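Local coordinates for epsin-2 (Saccharomyces cerevisiae, PDB 6ENR), which binds membranes enriched in the phosphoinositides PtdIns(4,5)P2 and PtdIns(3,5)P2 and is required for endocytosis and the localization of actin, at residues Y16-T19 with Q20-V23; L39-L42 with A43-Y47; E97-Y100 with V101-L105. One frame throughout, in Å; residues are numbered along the deposited sequence.

Contact 1: residues Y16-T19 with Q20-V23; sequences YSST and QVLV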
loop_
_atom_site.group_PDB
_atom_site.type_symbol
_atom_site.label_atom_id
_atom_site.label_comp_id
_atom_site.label_asym_id
_atom_site.label_seq_id
_atom_site.Cartn_x
_atom_site.Cartn_y
_atom_site.Cartn_z
ATOM N N TYR A 16 -18.245 10.753 6.118
ATOM C CA TYR A 16 -17.477 11.812 6.841
ATOM C C TYR A 16 -16.343 11.294 7.750
ATOM O O TYR A 16 -15.796 12.048 8.533
ATOM C CB TYR A 16 -18.457 12.726 7.631
ATOM C CG TYR A 16 -18.607 14.174 7.149
ATOM C CD1 TYR A 16 -17.484 14.980 6.948
ATOM C CD2 TYR A 16 -19.876 14.764 6.947
ATOM C CE1 TYR A 16 -17.607 16.303 6.533
ATOM C CE2 TYR A 16 -20.003 16.096 6.520
ATOM C CZ TYR A 16 -18.855 16.861 6.315
ATOM O OH TYR A 16 -18.899 18.178 5.909
ATOM N N SER A 17 -15.915 10.045 7.607
ATOM C CA SER A 17 -14.923 9.477 8.502
ATOM C C SER A 17 -13.550 10.235 8.465
ATOM O O SER A 17 -13.096 10.674 7.441
ATOM C CB SER A 17 -14.771 7.975 8.176
ATOM O OG SER A 17 -13.652 7.473 8.834
ATOM N N SER A 18 -12.874 10.341 9.570
ATOM C CA SER A 18 -11.620 11.011 9.609
ATOM C C SER A 18 -10.652 10.147 8.761
ATOM O O SER A 18 -10.901 8.934 8.521
ATOM C CB SER A 18 -11.125 11.178 10.994
ATOM O OG SER A 18 -10.488 10.033 11.540
ATOM N N THR A 19 -9.613 10.796 8.312
ATOM C CA THR A 19 -8.583 10.130 7.485
ATOM C C THR A 19 -7.814 9.058 8.303
ATOM O O THR A 19 -7.580 7.974 7.813
ATOM C CB THR A 19 -7.633 11.158 6.855
ATOM O OG1 THR A 19 -8.406 11.981 5.935
ATOM C CG2 THR A 19 -6.495 10.445 6.030
ATOM N N GLN A 20 -7.518 9.368 9.565
ATOM C CA GLN A 20 -6.927 8.403 10.512
ATOM C C GLN A 20 -7.717 7.164 10.649
ATOM O O GLN A 20 -7.147 6.099 10.656
ATOM C CB GLN A 20 -6.777 9.008 11.918
ATOM C CG GLN A 20 -5.638 8.420 12.710
ATOM C CD GLN A 20 -4.932 9.487 13.580
ATOM O OE1 GLN A 20 -5.141 9.554 14.797
ATOM N NE2 GLN A 20 -4.121 10.351 12.935
ATOM N N VAL A 21 -9.033 7.293 10.771
ATOM C CA VAL A 21 -9.932 6.126 10.866
ATOM C C VAL A 21 -10.052 5.362 9.534
ATOM O O VAL A 21 -10.142 4.127 9.489
ATOM C CB VAL A 21 -11.371 6.559 11.296
ATOM C CG1 VAL A 21 -12.326 5.392 11.230
ATOM C CG2 VAL A 21 -11.382 7.167 12.679
ATOM N N LEU A 22 -10.100 6.091 8.441
ATOM C CA LEU A 22 -10.195 5.479 7.152
ATOM C C LEU A 22 -8.956 4.619 6.820
ATOM O O LEU A 22 -9.121 3.494 6.244
ATOM C CB LEU A 22 -10.299 6.529 6.077
ATOM C CG LEU A 22 -10.437 6.144 4.647
ATOM C CD1 LEU A 22 -11.624 5.244 4.379
ATOM C CD2 LEU A 22 -10.575 7.450 3.822
ATOM N N VAL A 23 -7.776 5.200 7.060
ATOM C CA VAL A 23 -6.482 4.518 6.727
ATOM C C VAL A 23 -6.246 3.352 7.704
ATOM O O VAL A 23 -5.781 2.287 7.286
ATOM C CB VAL A 23 -5.235 5.432 6.547
ATOM C CG1 VAL A 23 -4.688 5.984 7.846
ATOM C CG2 VAL A 23 -4.073 4.686 5.884
#
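Ser18 and Leu22 close the first turn of helix 19-26 through a backbone bond from Leu22 N to Ser18 O (3.0 Å), and the next bond, from Val23 N to Thr19 O (2.9 Å), follows in i to i+4 register. Extended backbone angles at Ser17 and Ser18 give way to helical ones at Thr19. Ser18 is the N-cap: its OG accepts from Val21 N at 3.2 Å, with an N-H...O angle of 161°. The cap depends on a chi1 of 81°, which sets OG between the backbone N and the carbonyl carbon and turns it to the start of the helix. The same oxygen lies 3.2 Å from Val21 CG2, while the other methyl of that valine, CG1, sits 3.4 Å from Ser17 OG, so one branch of Val21 meets each serine. Such a serine cap supplies an acceptor to a first-turn N-H that has no i-4 helical carbonyl to accept it; here it opens the first helix modelled in this ENTH domain, the membrane-binding part of the epsin. Ser17 OG donates to Ser18 O at 3.1 Å, in the carbonyl plane and on a lone pair, and that carbonyl therefore holds both Ser17 OG and Leu22 N. Replacing Ser17 by an alanine removes OG, and would probably leave Ser18 O with Leu22 N but without its second donor and Val21 CG1 less closely covered. Thr19 OG1 is engaged by Asp51 and Arg45, and the side chains of Thr19 and Val23 lie against Ile55 of helix 49-63.

Contact 2: residues L39-L42 with A43-Y47; sequences LDDL and AQRSY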
loop_
_atom_site.group_PDB
_atom_site.type_symbol
_atom_site.label_atom_id
_atom_site.label_comp_id
_atom_site.label_asym_id
_atom_site.label_seq_id
_atom_site.Cartn_x
_atom_site.Cartn_y
_atom_site.Cartn_z
ATOM N N LEU A 39 -10.504 2.718 -1.033
ATOM C CA LEU A 39 -9.276 3.028 -1.843
ATOM C C LEU A 39 -9.473 4.329 -2.601
ATOM O O LEU A 39 -8.634 5.246 -2.533
ATOM C CB LEU A 39 -8.981 1.914 -2.806
ATOM C CG LEU A 39 -8.549 0.580 -2.109
ATOM C CD1 LEU A 39 -8.516 -0.501 -3.127
ATOM C CD2 LEU A 39 -7.157 0.623 -1.500
ATOM N N ASP A 40 -10.630 4.481 -3.241
ATOM C CA ASP A 40 -10.856 5.743 -3.953
ATOM C C ASP A 40 -10.984 6.990 -3.051
ATOM O O ASP A 40 -10.470 8.038 -3.419
ATOM C CB ASP A 40 -11.993 5.651 -4.951
ATOM C CG ASP A 40 -11.731 6.610 -6.121
ATOM O OD1 ASP A 40 -10.726 6.407 -6.947
ATOM O OD2 ASP A 40 -12.406 7.606 -6.117
ATOM N N ASP A 41 -11.478 6.845 -1.813
ATOM C CA ASP A 41 -11.536 7.978 -0.918
ATOM C C ASP A 41 -10.095 8.344 -0.482
ATOM O O ASP A 41 -9.685 9.491 -0.533
ATOM C CB ASP A 41 -12.415 7.559 0.247
ATOM C CG ASP A 41 -12.888 8.714 1.104
ATOM O OD1 ASP A 41 -12.686 9.928 0.820
ATOM O OD2 ASP A 41 -13.526 8.368 2.102
ATOM N N LEU A 42 -9.307 7.353 -0.109
ATOM C CA LEU A 42 -7.860 7.547 0.141
ATOM C C LEU A 42 -7.183 8.253 -0.970
ATOM O O LEU A 42 -6.480 9.250 -0.749
ATOM C CB LEU A 42 -7.135 6.273 0.487
ATOM C CG LEU A 42 -7.607 5.720 1.861
ATOM C CD1 LEU A 42 -7.240 4.268 1.917
ATOM C CD2 LEU A 42 -6.947 6.410 3.058
ATOM N N ALA A 43 -7.435 7.787 -2.180
ATOM C CA ALA A 43 -6.816 8.386 -3.307
ATOM C C ALA A 43 -7.188 9.806 -3.446
ATOM O O ALA A 43 -6.292 10.667 -3.598
ATOM C CB ALA A 43 -7.125 7.604 -4.595
ATOM N N GLN A 44 -8.478 10.121 -3.289
ATOM C CA GLN A 44 -8.871 11.513 -3.343
ATOM C C GLN A 44 -8.236 12.404 -2.276
ATOM O O GLN A 44 -7.805 13.555 -2.518
ATOM C CB GLN A 44 -10.351 11.655 -3.252
ATOM C CG GLN A 44 -11.103 11.154 -4.480
ATOM C CD GLN A 44 -10.405 11.260 -5.849
ATOM O OE1 GLN A 44 -10.024 12.367 -6.346
ATOM N NE2 GLN A 44 -10.282 10.093 -6.512
ATOM N N ARG A 45 -8.175 11.859 -1.100
ATOM C CA ARG A 45 -7.612 12.590 0.037
ATOM C C ARG A 45 -6.122 12.807 -0.057
ATOM O O ARG A 45 -5.564 13.771 0.530
ATOM C CB ARG A 45 -7.975 11.873 1.310
ATOM C CG ARG A 45 -9.465 11.861 1.579
ATOM C CD ARG A 45 -9.725 11.323 2.941
ATOM N NE ARG A 45 -11.065 10.822 3.176
ATOM C CZ ARG A 45 -11.678 10.803 4.381
ATOM N NH1 ARG A 45 -11.091 11.265 5.479
ATOM N NH2 ARG A 45 -12.902 10.270 4.468
ATOM N N SER A 46 -5.442 11.918 -0.800
ATOM C CA SER A 46 -4.005 11.996 -0.971
ATOM C C SER A 46 -3.550 13.283 -1.652
ATOM O O SER A 46 -2.398 13.663 -1.518
ATOM C CB SER A 46 -3.508 10.758 -1.744
ATOM O OG SER A 46 -3.873 10.829 -3.117
ATOM N N TYR A 47 -4.479 13.992 -2.335
ATOM C CA TYR A 47 -4.209 15.295 -2.946
ATOM C C TYR A 47 -4.145 16.471 -1.960
ATOM O O TYR A 47 -3.673 17.559 -2.318
ATOM C CB TYR A 47 -5.250 15.575 -4.000
ATOM C CG TYR A 47 -5.071 14.664 -5.189
ATOM C CD1 TYR A 47 -4.200 14.999 -6.231
ATOM C CD2 TYR A 47 -5.720 13.426 -5.250
ATOM C CE1 TYR A 47 -3.979 14.120 -7.302
ATOM C CE2 TYR A 47 -5.547 12.575 -6.355
ATOM C CZ TYR A 47 -4.671 12.908 -7.349
ATOM O OH TYR A 47 -4.548 12.008 -8.396
#
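Asp41 and Arg45, one helical turn apart, meet as a side-on salt bridge in which two nitrogens of the arginine take one carboxylate oxygen each. Their planes are 63° apart. NE reaches Asp41 OD1 at 3.0 Å in an almost straight bond (174°), with OD1 lying in the guanidinium plane although NE stands well above the plane of the carboxylate. NH2 meets OD2 on the syn side but tilted out of the carboxylate plane, at 3.1 Å. With Asp41 CG anti to the backbone N (chi1 -165°), the carboxylate swings toward the arginine, whose chain runs extended from CG to NE. Asp40 and Gln44 form a looser pair beside it: Gln44 NE2 donates to Asp40 OD2 at 3.3 Å from above the carboxylate plane, while Asp40 OD1 is held by Tyr82. Both pairs are i to i+4 side-chain contacts, a salt bridge and a hydrogen bond, lying over regular helix bonds such as Arg45 N to Asp41 O at 2.9 Å. Arg45 NH1, the nitrogen not used for Asp41, bonds Thr19 OG1 and Ser17 O at the start of helix 19-26. Within helix 36-45, Leu42 packs on Leu22 and Val23 of helix 19-26 and on Ile55 of helix 49-63, whereas Leu39 and Ala43 lie against helix 70-86.

Contact 3: residues E97-Y100 with V101-L105; sequences ENFY and VIKTL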
loop_
_atom_site.group_PDB
_atom_site.type_symbol
_atom_site.label_atom_id
_atom_site.label_comp_id
_atom_site.label_asym_id
_atom_site.label_seq_id
_atom_site.Cartn_x
_atom_site.Cartn_y
_atom_site.Cartn_z
ATOM N N GLU A 97 11.287 7.479 -2.373
ATOM C CA GLU A 97 12.056 7.850 -1.195
ATOM C C GLU A 97 12.205 6.698 -0.214
ATOM O O GLU A 97 13.282 6.509 0.310
ATOM C CB GLU A 97 11.403 9.084 -0.495
ATOM C CG GLU A 97 11.571 10.351 -1.339
ATOM C CD GLU A 97 10.449 11.403 -1.291
ATOM O OE1 GLU A 97 9.473 11.332 -0.486
ATOM O OE2 GLU A 97 10.575 12.356 -2.098
ATOM N N ASN A 98 11.172 5.867 -0.061
ATOM C CA ASN A 98 11.189 4.707 0.845
ATOM C C ASN A 98 11.155 3.374 0.110
ATOM O O ASN A 98 10.550 2.400 0.578
ATOM C CB ASN A 98 10.001 4.907 1.850
ATOM C CG ASN A 98 10.071 6.279 2.504
ATOM O OD1 ASN A 98 9.419 7.263 2.053
ATOM N ND2 ASN A 98 10.960 6.399 3.497
ATOM N N PHE A 99 11.942 3.297 -0.977
ATOM C CA PHE A 99 11.923 2.168 -1.868
ATOM C C PHE A 99 12.409 0.901 -1.169
ATOM O O PHE A 99 11.935 -0.170 -1.458
ATOM C CB PHE A 99 12.796 2.431 -3.080
ATOM C CG PHE A 99 12.246 1.976 -4.404
ATOM C CD1 PHE A 99 11.258 1.022 -4.526
ATOM C CD2 PHE A 99 12.844 2.466 -5.590
ATOM C CE1 PHE A 99 10.794 0.636 -5.787
ATOM C CE2 PHE A 99 12.367 2.083 -6.835
ATOM C CZ PHE A 99 11.369 1.127 -6.928
ATOM N N TYR A 100 13.331 1.063 -0.215
ATOM C CA TYR A 100 13.872 -0.035 0.568
ATOM C C TYR A 100 12.771 -0.844 1.251
ATOM O O TYR A 100 12.781 -2.039 1.161
ATOM C CB TYR A 100 14.924 0.477 1.609
ATOM C CG TYR A 100 14.336 1.462 2.650
ATOM C CD1 TYR A 100 13.951 1.005 3.935
ATOM C CD2 TYR A 100 14.100 2.835 2.347
ATOM C CE1 TYR A 100 13.378 1.864 4.870
ATOM C CE2 TYR A 100 13.513 3.695 3.292
ATOM C CZ TYR A 100 13.154 3.217 4.551
ATOM O OH TYR A 100 12.566 4.064 5.494
ATOM N N VAL A 101 11.838 -0.175 1.907
ATOM C CA VAL A 101 10.738 -0.836 2.612
ATOM C C VAL A 101 10.015 -1.737 1.601
ATOM O O VAL A 101 9.771 -2.910 1.857
ATOM C CB VAL A 101 9.706 0.200 3.116
ATOM C CG1 VAL A 101 8.422 -0.483 3.584
ATOM C CG2 VAL A 101 10.264 1.051 4.249
ATOM N N ILE A 102 9.706 -1.201 0.444
ATOM C CA ILE A 102 8.986 -1.989 -0.541
ATOM C C ILE A 102 9.817 -3.146 -1.064
ATOM O O ILE A 102 9.352 -4.272 -1.169
ATOM C CB ILE A 102 8.429 -1.136 -1.696
ATOM C CG1 ILE A 102 7.574 0.031 -1.157
ATOM C CG2 ILE A 102 7.515 -1.983 -2.571
ATOM C CD1 ILE A 102 7.424 1.136 -2.168
ATOM N N LYS A 103 11.059 -2.894 -1.378
ATOM C CA LYS A 103 11.885 -3.963 -1.864
ATOM C C LYS A 103 12.116 -5.088 -0.828
ATOM O O LYS A 103 12.101 -6.200 -1.187
ATOM C CB LYS A 103 13.209 -3.411 -2.390
ATOM C CG LYS A 103 13.013 -2.652 -3.685
ATOM C CD LYS A 103 14.336 -2.039 -4.067
ATOM C CE LYS A 103 14.320 -1.248 -5.385
ATOM N NZ LYS A 103 15.601 -0.446 -5.484
ATOM N N THR A 104 12.280 -4.798 0.432
ATOM C CA THR A 104 12.398 -5.880 1.447
ATOM C C THR A 104 11.143 -6.807 1.394
ATOM O O THR A 104 11.199 -8.003 1.671
ATOM C CB THR A 104 12.639 -5.322 2.880
ATOM O OG1 THR A 104 11.509 -4.592 3.317
ATOM C CG2 THR A 104 13.842 -4.462 3.046
ATOM N N LEU A 105 9.985 -6.231 1.071
ATOM C CA LEU A 105 8.763 -7.021 0.990
ATOM C C LEU A 105 8.672 -8.057 -0.136
ATOM O O LEU A 105 7.902 -9.007 -0.053
ATOM C CB LEU A 105 7.563 -6.095 0.994
ATOM C CG LEU A 105 7.402 -5.241 2.286
ATOM C CD1 LEU A 105 6.218 -4.302 2.064
ATOM C CD2 LEU A 105 7.166 -6.060 3.510
#
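Phe99 and Lys103 are joined twice, by the backbone bond from Lys103 N to Phe99 O (2.9 Å, 167°) and by the lysine chain lying over the phenyl ring. A second regular bond, Thr104 N to Tyr100 O at 2.9 Å, continues the i to i+4 pattern of helix 99-105. At the start of that helix the pairing is poorer: Asn98, the residue that breaks from helix 89-97, takes the N-cap position without a side-chain capping bond, and its backbone O receives a weak bond from Val101 N (3.2 Å, 127°). Val101 O is served by the Thr104 hydroxyl, whose OG1 donates at 2.8 Å, tilted 30° from the carbonyl plane; a weak bond from Leu105 N also reaches this oxygen. The charged end of Lys103 is met by the ring: CE stands 3.8 Å from the Phe99 ring centroid, nearly on the ring normal, and NZ lies 4.3 Å from the same point in a cation-pi contact over the face. An extended chain beyond CG carries the ammonium there. On another side of the helix, Val101 CG2 presses on the face of the Tyr100 ring, 3.3 Å from CE1. Phe99 and Ile102 pack against helix 120-134, Ile102 reaches helix 70-86 as well, where Leu105 joins it, and Val101 and Leu105 both rest on Leu63 of helix 49-63.

In the fold
Contacts 1 and 2 are direct neighbours, on consecutive helices 19-26 and 36-45, with centres 11 Å apart. Arg45 bridges them: its NH1 lies 2.8 Å from Thr19 OG1 and 2.9 Å from Ser17 O, both probable hydrogen bonds, while Leu22 CD2 packs 3.5 Å from Arg45 NE. Contact 3 stands apart across the all-helical ENTH domain, on the opposite side of the chain's centre. Its centre is 25 Å from that of contact 1 and 22 Å from that of contact 2, with nearest atoms about 14 and 12 Å away. Helix 49-63 is touched by side chains of all three contacts, and helix 70-86 by those of contacts 2 and 3.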